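Side-chain contacts in transcriptional regulator ComR (Streptococcus vestibularis F0396, PDB 6HU8), which probably binds DNA through a helix-turn-helix domain and, as an RNPP-family competence regulator with a TPR domain, responds to a signalling peptide: residues 80-85 and 117-122; 161-166 and 200-205; 224-229 and 254-259. One frame throughout, in Å; residues are numbered along the deposited sequence.

Contact 1: 80-85 and 117-122; sequences EMKNRL and EEELLT
Lys82 reaches from helix 76-87 to the carboxylate of Glu119 on helix 117-131 and closes a buried salt bridge. CG stands anti to the backbone N (chi1 -179°) and the rest of the chain is fully extended, which carries the ammonium group across a gap where the nearest CA atoms, those of Lys82 and Glu119, are still 9.5 Å apart. NZ lies 2.7 Å from Glu119 OE1 and meets the syn lone pair of that oxygen; a second, weak bond runs from NZ to Glu119 OE2 at 3.1 Å. Glu119 comes across at about a right angle, its chain bent at chi2. Each end has further partners: the Asn161 side chain accepts a hydrogen bond from Lys82 NZ through OD1 and donates one to Glu119 OE2 through ND2, and OE1 pairs with Tyr78 OH. One amide thus serves both charges, and the surrounding polar groups would be expected to favour the charged forms of both. The methyl CG2 of Thr122 packs against the aliphatic stem, 4.2 Å from Lys82 CE. Here two helix segments whose backbones do not meet are joined by a buried ion pair that Asn161 also bonds, within the all-helical TPR domain of an RNPP regulator.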
loop_
_atom_site.group_PDB
_atom_site.type_symbol
_atom_site.label_atom_id
_atom_site.label_comp_id
_atom_site.label_asym_id
_atom_site.label_seq_id
_atom_site.Cartn_x
_atom_site.Cartn_y
_atom_site.Cartn_z
ATOM N N GLU A 80 -0.360 -17.403 -1.419
ATOM C CA GLU A 80 0.902 -17.685 -2.101
ATOM C C GLU A 80 1.042 -16.830 -3.348
ATOM O O GLU A 80 2.113 -16.285 -3.619
ATOM C CB GLU A 80 1.004 -19.170 -2.477
ATOM C CG GLU A 80 1.081 -20.109 -1.287
ATOM C CD GLU A 80 0.840 -21.567 -1.674
ATOM O OE1 GLU A 80 1.085 -21.921 -2.852
ATOM O OE2 GLU A 80 0.387 -22.349 -0.810
ATOM N N MET A 81 -0.045 -16.711 -4.106
ATOM C CA MET A 81 -0.020 -15.917 -5.332
ATOM C C MET A 81 0.039 -14.420 -5.039
ATOM O O MET A 81 0.704 -13.670 -5.760
ATOM C CB MET A 81 -1.234 -16.230 -6.197
ATOM C CG MET A 81 -1.252 -17.659 -6.702
ATOM S SD MET A 81 -2.730 -18.030 -7.654
ATOM C CE MET A 81 -2.507 -16.965 -9.073
ATOM N N LYS A 82 -0.647 -13.986 -3.984
ATOM C CA LYS A 82 -0.535 -12.599 -3.534
ATOM C C LYS A 82 0.895 -12.303 -3.113
ATOM O O LYS A 82 1.463 -11.263 -3.476
ATOM C CB LYS A 82 -1.498 -12.304 -2.378
ATOM C CG LYS A 82 -1.456 -10.852 -1.866
ATOM C CD LYS A 82 -2.373 -10.665 -0.627
ATOM C CE LYS A 82 -2.322 -9.236 -0.058
ATOM N NZ LYS A 82 -3.106 -9.094 1.224
ATOM N N ASN A 83 1.485 -13.221 -2.358
ATOM C CA ASN A 83 2.869 -13.051 -1.932
ATOM C C ASN A 83 3.811 -12.939 -3.133
ATOM O O ASN A 83 4.630 -12.027 -3.190
ATOM C CB ASN A 83 3.296 -14.208 -1.016
ATOM C CG ASN A 83 4.666 -13.984 -0.378
ATOM O OD1 ASN A 83 4.851 -13.057 0.407
ATOM N ND2 ASN A 83 5.625 -14.851 -0.699
ATOM N N ARG A 84 3.686 -13.851 -4.096
ATOM C CA ARG A 84 4.524 -13.796 -5.298
ATOM C C ARG A 84 4.331 -12.485 -6.061
ATOM O O ARG A 84 5.308 -11.859 -6.491
ATOM C CB ARG A 84 4.232 -14.984 -6.220
ATOM C CG ARG A 84 4.843 -16.299 -5.753
ATOM C CD ARG A 84 4.475 -17.451 -6.682
ATOM N NE ARG A 84 4.156 -18.660 -5.926
ATOM C CZ ARG A 84 3.002 -19.312 -6.021
ATOM N NH1 ARG A 84 2.779 -20.401 -5.289
ATOM N NH2 ARG A 84 2.064 -18.876 -6.851
ATOM N N LEU A 85 3.070 -12.082 -6.215
ATOM C CA LEU A 85 2.691 -10.829 -6.881
ATOM C C LEU A 85 3.348 -9.582 -6.273
ATOM O O LEU A 85 3.929 -8.764 -6.985
ATOM C CB LEU A 85 1.155 -10.667 -6.851
ATOM C CG LEU A 85 0.600 -9.252 -7.062
ATOM C CD1 LEU A 85 0.971 -8.735 -8.436
ATOM C CD2 LEU A 85 -0.925 -9.172 -6.858
ATOM N N GLU A 117 -13.471 -7.264 1.075
ATOM C CA GLU A 117 -13.290 -5.961 0.463
ATOM C C GLU A 117 -11.839 -5.487 0.469
ATOM O O GLU A 117 -11.363 -4.926 -0.519
ATOM C CB GLU A 117 -14.170 -4.958 1.189
ATOM C CG GLU A 117 -14.509 -3.722 0.434
ATOM C CD GLU A 117 -15.571 -2.926 1.185
ATOM O OE1 GLU A 117 -16.785 -3.189 0.991
ATOM O OE2 GLU A 117 -15.174 -2.055 1.988
ATOM N N GLU A 118 -11.147 -5.696 1.582
ATOM C CA GLU A 118 -9.784 -5.186 1.715
ATOM C C GLU A 118 -8.792 -5.879 0.789
ATOM O O GLU A 118 -7.843 -5.262 0.317
ATOM C CB GLU A 118 -9.290 -5.331 3.150
ATOM C CG GLU A 118 -10.208 -4.744 4.177
ATOM C CD GLU A 118 -11.184 -5.767 4.753
ATOM O OE1 GLU A 118 -12.042 -6.292 3.993
ATOM O OE2 GLU A 118 -11.078 -6.022 5.977
ATOM N N GLU A 119 -8.982 -7.178 0.571
ATOM C CA GLU A 119 -8.127 -7.900 -0.351
ATOM C C GLU A 119 -8.394 -7.439 -1.775
ATOM O O GLU A 119 -7.456 -7.222 -2.560
ATOM C CB GLU A 119 -8.337 -9.413 -0.226
ATOM C CG GLU A 119 -7.830 -10.000 1.101
ATOM C CD GLU A 119 -6.320 -9.825 1.299
ATOM O OE1 GLU A 119 -5.550 -9.947 0.310
ATOM O OE2 GLU A 119 -5.893 -9.570 2.449
ATOM N N LEU A 120 -9.673 -7.280 -2.098
ATOM C CA LEU A 120 -10.077 -6.852 -3.426
ATOM C C LEU A 120 -9.540 -5.471 -3.722
ATOM O O LEU A 120 -9.123 -5.211 -4.847
ATOM C CB LEU A 120 -11.602 -6.854 -3.555
ATOM C CG LEU A 120 -12.224 -8.250 -3.692
ATOM C CD1 LEU A 120 -13.752 -8.197 -3.571
ATOM C CD2 LEU A 120 -11.804 -8.850 -5.024
ATOM N N LEU A 121 -9.575 -4.581 -2.727
ATOM C CA LEU A 121 -9.011 -3.230 -2.903
ATOM C C LEU A 121 -7.507 -3.286 -3.160
ATOM O O LEU A 121 -6.971 -2.523 -3.971
ATOM C CB LEU A 121 -9.277 -2.344 -1.687
ATOM C CG LEU A 121 -8.601 -0.958 -1.798
ATOM C CD1 LEU A 121 -9.303 -0.118 -2.858
ATOM C CD2 LEU A 121 -8.580 -0.227 -0.459
ATOM N N THR A 122 -6.818 -4.188 -2.465
ATOM C CA THR A 122 -5.387 -4.357 -2.681
ATOM C C THR A 122 -5.099 -4.639 -4.151
ATOM O O THR A 122 -4.142 -4.094 -4.725
ATOM C CB THR A 122 -4.805 -5.488 -1.798
ATOM O OG1 THR A 122 -4.572 -4.975 -0.477
ATOM C CG2 THR A 122 -3.486 -5.983 -2.362
#

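Contact 2: 161-166 and 200-205; sequences NDLLVI and DAYNIA
This is apolar helix-to-helix packing near the centre of the chain, where Leu163 and Leu164 of helix 160-173 meet Tyr202 and Ala205 of helix 200-219. The two short segments run nearly parallel, with 19° between their directions and axes 9.5 Å apart at closest approach. Leu163 does most of the touching. Its CD1 methyl sits over one face of the Tyr202 ring, 3.7 Å from the centroid and 20° off the ring normal, a CH-pi contact displaced toward the CE1 and CZ rim. Tyr202 CG is anti to the backbone N (chi1 -178°), an orientation that brings the ring across the leucine at about a right angle. Tyr202 OH is hydrogen-bonded to Phe158 O in the loop before helix 160-173, so the ring is held at its far end as well as at its face. Further along, the CB atoms of Leu163 and Ala205 are 4.0 Å apart, and the small alanine lets the backbones come close: their CA atoms lie at 6.1 Å. Leu164 CD2 approaches the Ala205 methyl as well, 4.2 Å from CB. Near-parallel helices with helix 181-192 between them in the chain, packed through leucine, alanine and a tyrosine face, are in keeping with the helical-hairpin stacking of a TPR domain.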
loop_
_atom_site.group_PDB
_atom_site.type_symbol
_atom_site.label_atom_id
_atom_site.label_comp_id
_atom_site.label_asym_id
_atom_site.label_seq_id
_atom_site.Cartn_x
_atom_site.Cartn_y
_atom_site.Cartn_z
ATOM N N ASN A 161 -1.497 -4.961 3.632
ATOM C CA ASN A 161 -2.637 -4.269 3.027
ATOM C C ASN A 161 -2.674 -2.792 3.426
ATOM O O ASN A 161 -2.961 -1.930 2.588
ATOM C CB ASN A 161 -3.988 -4.921 3.401
ATOM C CG ASN A 161 -4.194 -6.264 2.738
ATOM O OD1 ASN A 161 -3.505 -6.612 1.776
ATOM N ND2 ASN A 161 -5.155 -7.026 3.244
ATOM N N ASP A 162 -2.402 -2.500 4.698
ATOM C CA ASP A 162 -2.349 -1.100 5.155
ATOM C C ASP A 162 -1.320 -0.292 4.356
ATOM O O ASP A 162 -1.585 0.845 3.930
ATOM C CB ASP A 162 -1.987 -1.010 6.642
ATOM C CG ASP A 162 -3.061 -1.565 7.549
ATOM O OD1 ASP A 162 -4.236 -1.644 7.123
ATOM O OD2 ASP A 162 -2.716 -1.913 8.702
ATOM N N LEU A 163 -0.140 -0.888 4.172
ATOM C CA LEU A 163 0.945 -0.246 3.429
ATOM C C LEU A 163 0.533 0.032 1.999
ATOM O O LEU A 163 0.940 1.039 1.420
ATOM C CB LEU A 163 2.209 -1.109 3.446
ATOM C CG LEU A 163 2.919 -1.202 4.797
ATOM C CD1 LEU A 163 4.182 -2.007 4.635
ATOM C CD2 LEU A 163 3.239 0.170 5.363
ATOM N N LEU A 164 -0.296 -0.837 1.430
ATOM C CA LEU A 164 -0.732 -0.627 0.058
ATOM C C LEU A 164 -1.813 0.465 -0.023
ATOM O O LEU A 164 -1.844 1.231 -0.981
ATOM C CB LEU A 164 -1.215 -1.943 -0.555
ATOM C CG LEU A 164 -0.057 -2.935 -0.764
ATOM C CD1 LEU A 164 -0.554 -4.291 -1.233
ATOM C CD2 LEU A 164 0.960 -2.395 -1.738
ATOM N N VAL A 165 -2.702 0.531 0.964
ATOM C CA VAL A 165 -3.642 1.648 1.032
ATOM C C VAL A 165 -2.842 2.953 1.110
ATOM O O VAL A 165 -3.155 3.954 0.450
ATOM C CB VAL A 165 -4.586 1.531 2.254
ATOM C CG1 VAL A 165 -5.393 2.809 2.427
ATOM C CG2 VAL A 165 -5.505 0.298 2.124
ATOM N N ILE A 166 -1.803 2.933 1.931
ATOM C CA ILE A 166 -0.950 4.107 2.110
ATOM C C ILE A 166 -0.231 4.439 0.798
ATOM O O ILE A 166 0.010 5.607 0.486
ATOM C CB ILE A 166 0.072 3.888 3.254
ATOM C CG1 ILE A 166 -0.655 3.861 4.598
ATOM C CG2 ILE A 166 1.148 4.991 3.255
ATOM C CD1 ILE A 166 0.233 3.547 5.783
ATOM N N ASP A 200 9.847 -10.365 2.843
ATOM C CA ASP A 200 10.161 -9.582 1.652
ATOM C C ASP A 200 8.926 -8.878 1.078
ATOM O O ASP A 200 9.017 -7.725 0.676
ATOM C CB ASP A 200 10.798 -10.470 0.583
ATOM C CG ASP A 200 12.216 -10.907 0.950
ATOM O OD1 ASP A 200 12.777 -10.418 1.959
ATOM O OD2 ASP A 200 12.776 -11.732 0.203
ATOM N N ALA A 201 7.788 -9.572 1.037
ATOM C CA ALA A 201 6.556 -8.969 0.537
ATOM C C ALA A 201 6.240 -7.694 1.305
ATOM O O ALA A 201 5.942 -6.646 0.709
ATOM C CB ALA A 201 5.401 -9.945 0.638
ATOM N N TYR A 202 6.327 -7.780 2.632
ATOM C CA TYR A 202 6.036 -6.635 3.488
ATOM C C TYR A 202 7.069 -5.537 3.262
ATOM O O TYR A 202 6.733 -4.340 3.139
ATOM C CB TYR A 202 6.014 -7.049 4.967
ATOM C CG TYR A 202 5.670 -5.903 5.906
ATOM C CD1 TYR A 202 4.348 -5.619 6.237
ATOM C CD2 TYR A 202 6.665 -5.102 6.452
ATOM C CE1 TYR A 202 4.034 -4.579 7.093
ATOM C CE2 TYR A 202 6.356 -4.060 7.299
ATOM C CZ TYR A 202 5.042 -3.801 7.616
ATOM O OH TYR A 202 4.731 -2.753 8.458
ATOM N N ASN A 203 8.332 -5.940 3.200
ATOM C CA ASN A 203 9.409 -4.977 3.042
ATOM C C ASN A 203 9.369 -4.312 1.674
ATOM O O ASN A 203 9.761 -3.158 1.542
ATOM C CB ASN A 203 10.760 -5.637 3.270
ATOM C CG ASN A 203 10.965 -6.030 4.710
ATOM O OD1 ASN A 203 10.244 -5.570 5.593
ATOM N ND2 ASN A 203 11.943 -6.885 4.960
ATOM N N ILE A 204 8.888 -5.018 0.656
ATOM C CA ILE A 204 8.764 -4.384 -0.654
ATOM C C ILE A 204 7.665 -3.308 -0.630
ATOM O O ILE A 204 7.850 -2.223 -1.177
ATOM C CB ILE A 204 8.487 -5.411 -1.751
ATOM C CG1 ILE A 204 9.759 -6.232 -1.985
ATOM C CG2 ILE A 204 8.121 -4.728 -3.035
ATOM C CD1 ILE A 204 9.726 -7.127 -3.207
ATOM N N ALA A 205 6.534 -3.603 0.010
ATOM C CA ALA A 205 5.469 -2.614 0.126
ATOM C C ALA A 205 5.959 -1.444 0.954
ATOM O O ALA A 205 5.704 -0.289 0.621
ATOM C CB ALA A 205 4.197 -3.229 0.744
#

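Contact 3: 224-229 and 254-259; sequences KDFLTV and AKYELI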
loop_
_atom_site.group_PDB
_atom_site.type_symbol
_atom_site.label_atom_id
_atom_site.label_comp_id
_atom_site.label_asym_id
_atom_site.label_seq_id
_atom_site.Cartn_x
_atom_site.Cartn_y
_atom_site.Cartn_z
ATOM N N LYS A 224 11.962 18.235 6.032
ATOM C CA LYS A 224 12.228 17.753 7.387
ATOM C C LYS A 224 12.246 16.225 7.405
ATOM O O LYS A 224 11.400 15.585 6.783
ATOM C CB LYS A 224 11.197 18.287 8.383
ATOM C CG LYS A 224 9.754 17.823 8.130
ATOM C CD LYS A 224 8.967 17.723 9.435
ATOM C CE LYS A 224 7.460 17.691 9.186
ATOM N NZ LYS A 224 6.977 19.003 8.661
ATOM N N ASP A 225 13.239 15.659 8.096
ATOM C CA ASP A 225 13.427 14.210 8.215
ATOM C C ASP A 225 13.751 13.488 6.895
ATOM O O ASP A 225 13.631 12.253 6.833
ATOM C CB ASP A 225 12.186 13.548 8.843
ATOM C CG ASP A 225 11.956 13.984 10.276
ATOM O OD1 ASP A 225 12.588 13.398 11.185
ATOM O OD2 ASP A 225 11.144 14.911 10.488
ATOM N N PHE A 226 14.161 14.223 5.854
ATOM C CA PHE A 226 14.397 13.580 4.557
ATOM C C PHE A 226 15.464 12.487 4.665
ATOM O O PHE A 226 15.293 11.398 4.116
ATOM C CB PHE A 226 14.809 14.593 3.474
ATOM C CG PHE A 226 14.929 13.983 2.092
ATOM C CD1 PHE A 226 16.126 13.408 1.668
ATOM C CD2 PHE A 226 13.848 13.977 1.223
ATOM C CE1 PHE A 226 16.233 12.833 0.409
ATOM C CE2 PHE A 226 13.947 13.403 -0.041
ATOM C CZ PHE A 226 15.147 12.832 -0.445
ATOM N N LEU A 227 16.553 12.763 5.378
ATOM C CA LEU A 227 17.627 11.778 5.495
ATOM C C LEU A 227 17.200 10.633 6.405
ATOM O O LEU A 227 17.752 9.541 6.339
ATOM C CB LEU A 227 18.912 12.426 6.011
ATOM C CG LEU A 227 19.535 13.479 5.094
ATOM C CD1 LEU A 227 20.786 14.080 5.738
ATOM C CD2 LEU A 227 19.865 12.868 3.737
ATOM N N THR A 228 16.206 10.875 7.250
ATOM C CA THR A 228 15.654 9.796 8.063
ATOM C C THR A 228 14.892 8.821 7.156
ATOM O O THR A 228 14.931 7.597 7.358
ATOM C CB THR A 228 14.750 10.332 9.182
ATOM O OG1 THR A 228 15.546 11.113 10.077
ATOM C CG2 THR A 228 14.140 9.190 9.968
ATOM N N VAL A 229 14.238 9.360 6.131
ATOM C CA VAL A 229 13.604 8.506 5.133
ATOM C C VAL A 229 14.654 7.730 4.341
ATOM O O VAL A 229 14.484 6.535 4.087
ATOM C CB VAL A 229 12.724 9.306 4.165
ATOM C CG1 VAL A 229 12.133 8.392 3.110
ATOM C CG2 VAL A 229 11.618 10.034 4.924
ATOM N N ALA A 254 20.919 12.203 -3.803
ATOM C CA ALA A 254 21.632 13.143 -4.653
ATOM C C ALA A 254 20.772 14.357 -5.017
ATOM O O ALA A 254 21.254 15.497 -4.983
ATOM C CB ALA A 254 22.120 12.438 -5.917
ATOM N N LYS A 255 19.511 14.109 -5.361
ATOM C CA LYS A 255 18.587 15.173 -5.750
ATOM C C LYS A 255 18.300 16.101 -4.574
ATOM O O LYS A 255 18.176 17.320 -4.743
ATOM C CB LYS A 255 17.285 14.578 -6.309
ATOM C CG LYS A 255 17.366 14.300 -7.819
ATOM C CD LYS A 255 16.548 13.104 -8.231
ATOM C CE LYS A 255 15.893 13.312 -9.593
ATOM N NZ LYS A 255 16.811 13.672 -10.699
ATOM N N TYR A 256 18.197 15.518 -3.385
ATOM C CA TYR A 256 18.070 16.286 -2.146
ATOM C C TYR A 256 19.267 17.232 -1.913
ATOM O O TYR A 256 19.091 18.444 -1.660
ATOM C CB TYR A 256 17.912 15.325 -0.963
ATOM C CG TYR A 256 18.052 16.002 0.378
ATOM C CD1 TYR A 256 17.020 16.777 0.903
ATOM C CD2 TYR A 256 19.225 15.881 1.115
ATOM C CE1 TYR A 256 17.154 17.408 2.131
ATOM C CE2 TYR A 256 19.369 16.507 2.333
ATOM C CZ TYR A 256 18.335 17.270 2.833
ATOM O OH TYR A 256 18.489 17.883 4.049
ATOM N N GLU A 257 20.480 16.682 -1.991
ATOM C CA GLU A 257 21.700 17.478 -1.823
ATOM C C GLU A 257 21.788 18.601 -2.855
ATOM O O GLU A 257 22.139 19.735 -2.523
ATOM C CB GLU A 257 22.952 16.590 -1.903
ATOM C CG GLU A 257 23.119 15.662 -0.724
ATOM C CD GLU A 257 23.424 16.393 0.584
ATOM O OE1 GLU A 257 23.325 15.741 1.653
ATOM O OE2 GLU A 257 23.773 17.603 0.549
ATOM N N LEU A 258 21.478 18.277 -4.106
ATOM C CA LEU A 258 21.413 19.263 -5.182
ATOM C C LEU A 258 20.384 20.363 -4.920
ATOM O O LEU A 258 20.718 21.552 -4.890
ATOM C CB LEU A 258 21.047 18.581 -6.494
ATOM C CG LEU A 258 22.005 18.491 -7.664
ATOM C CD1 LEU A 258 21.154 18.256 -8.893
ATOM C CD2 LEU A 258 22.851 19.744 -7.807
ATOM N N ILE A 259 19.123 19.961 -4.780
ATOM C CA ILE A 259 18.021 20.913 -4.731
ATOM C C ILE A 259 17.950 21.634 -3.401
ATOM O O ILE A 259 17.767 22.860 -3.355
ATOM C CB ILE A 259 16.658 20.230 -4.978
ATOM C CG1 ILE A 259 16.602 19.638 -6.388
ATOM C CG2 ILE A 259 15.513 21.218 -4.745
ATOM C CD1 ILE A 259 15.282 18.960 -6.697
#
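Within the C-terminal half of the TPR domain, the start of helix 226-240 packs against helix 246-261 through a pair of aromatic rings. Phe226, in the first turn of its helix, faces Tyr256, and their CA atoms are 8.1 Å apart. The ring planes are only 8° from parallel and the centroids 4.6 Å apart, yet the rings are displaced sidelong, with little of one lying over the other. Each puts one rim atom over a face of the other: Phe226 CD1 lies 3.4 Å above the Tyr256 plane, and Tyr256 CD1 stands over the Phe226 ring. Both side chains have CG anti to the backbone N, chi1 -174° for Phe226 and 168° for Tyr256, and they pass each other in opposite directions. That slide carries the far part of the phenylalanine back to the root of the tyrosine, where Phe226 CE1 is a close 3.3 Å from Tyr256 CB. Leu227 crosses the tyrosine at about a right angle, its CD2 placed obliquely to the ring, 3.9 Å from Tyr256 CE2. Beyond the pair, Phe226 also rests on Lys217 and Ile218 of helix 200-219, while the Tyr256 ring meets that of His260. The attraction across these two segments is therefore dispersion and shape fit between hydrocarbon surfaces: the aromatic pair is buried, and the exposed Leu227 lies against the CE2 side of the tyrosine.

How the contacts relate
Contacts 1 and 2 lie deep in the protein and touch: their centres are about 11 Å apart, and Asn161, on helix 160-173 of contact 2, completes the polar network of contact 1, while Thr122 CG2 packs on Leu164 CD1 at 3.6 Å. Contact 3 lies far from the chain centre, about 23 Å from contact 2 and 33 Å from contact 1 between centres, and touches neither; its two rings are buried and only Leu227 is exposed. Helix 200-219 supplies one side of contact 2 and backs Phe226 in contact 3. The chemistry changes along the way: a buried ion pair, then a leucine methyl on a tyrosine face with leucine-alanine packing, then two near-parallel rings slid apart.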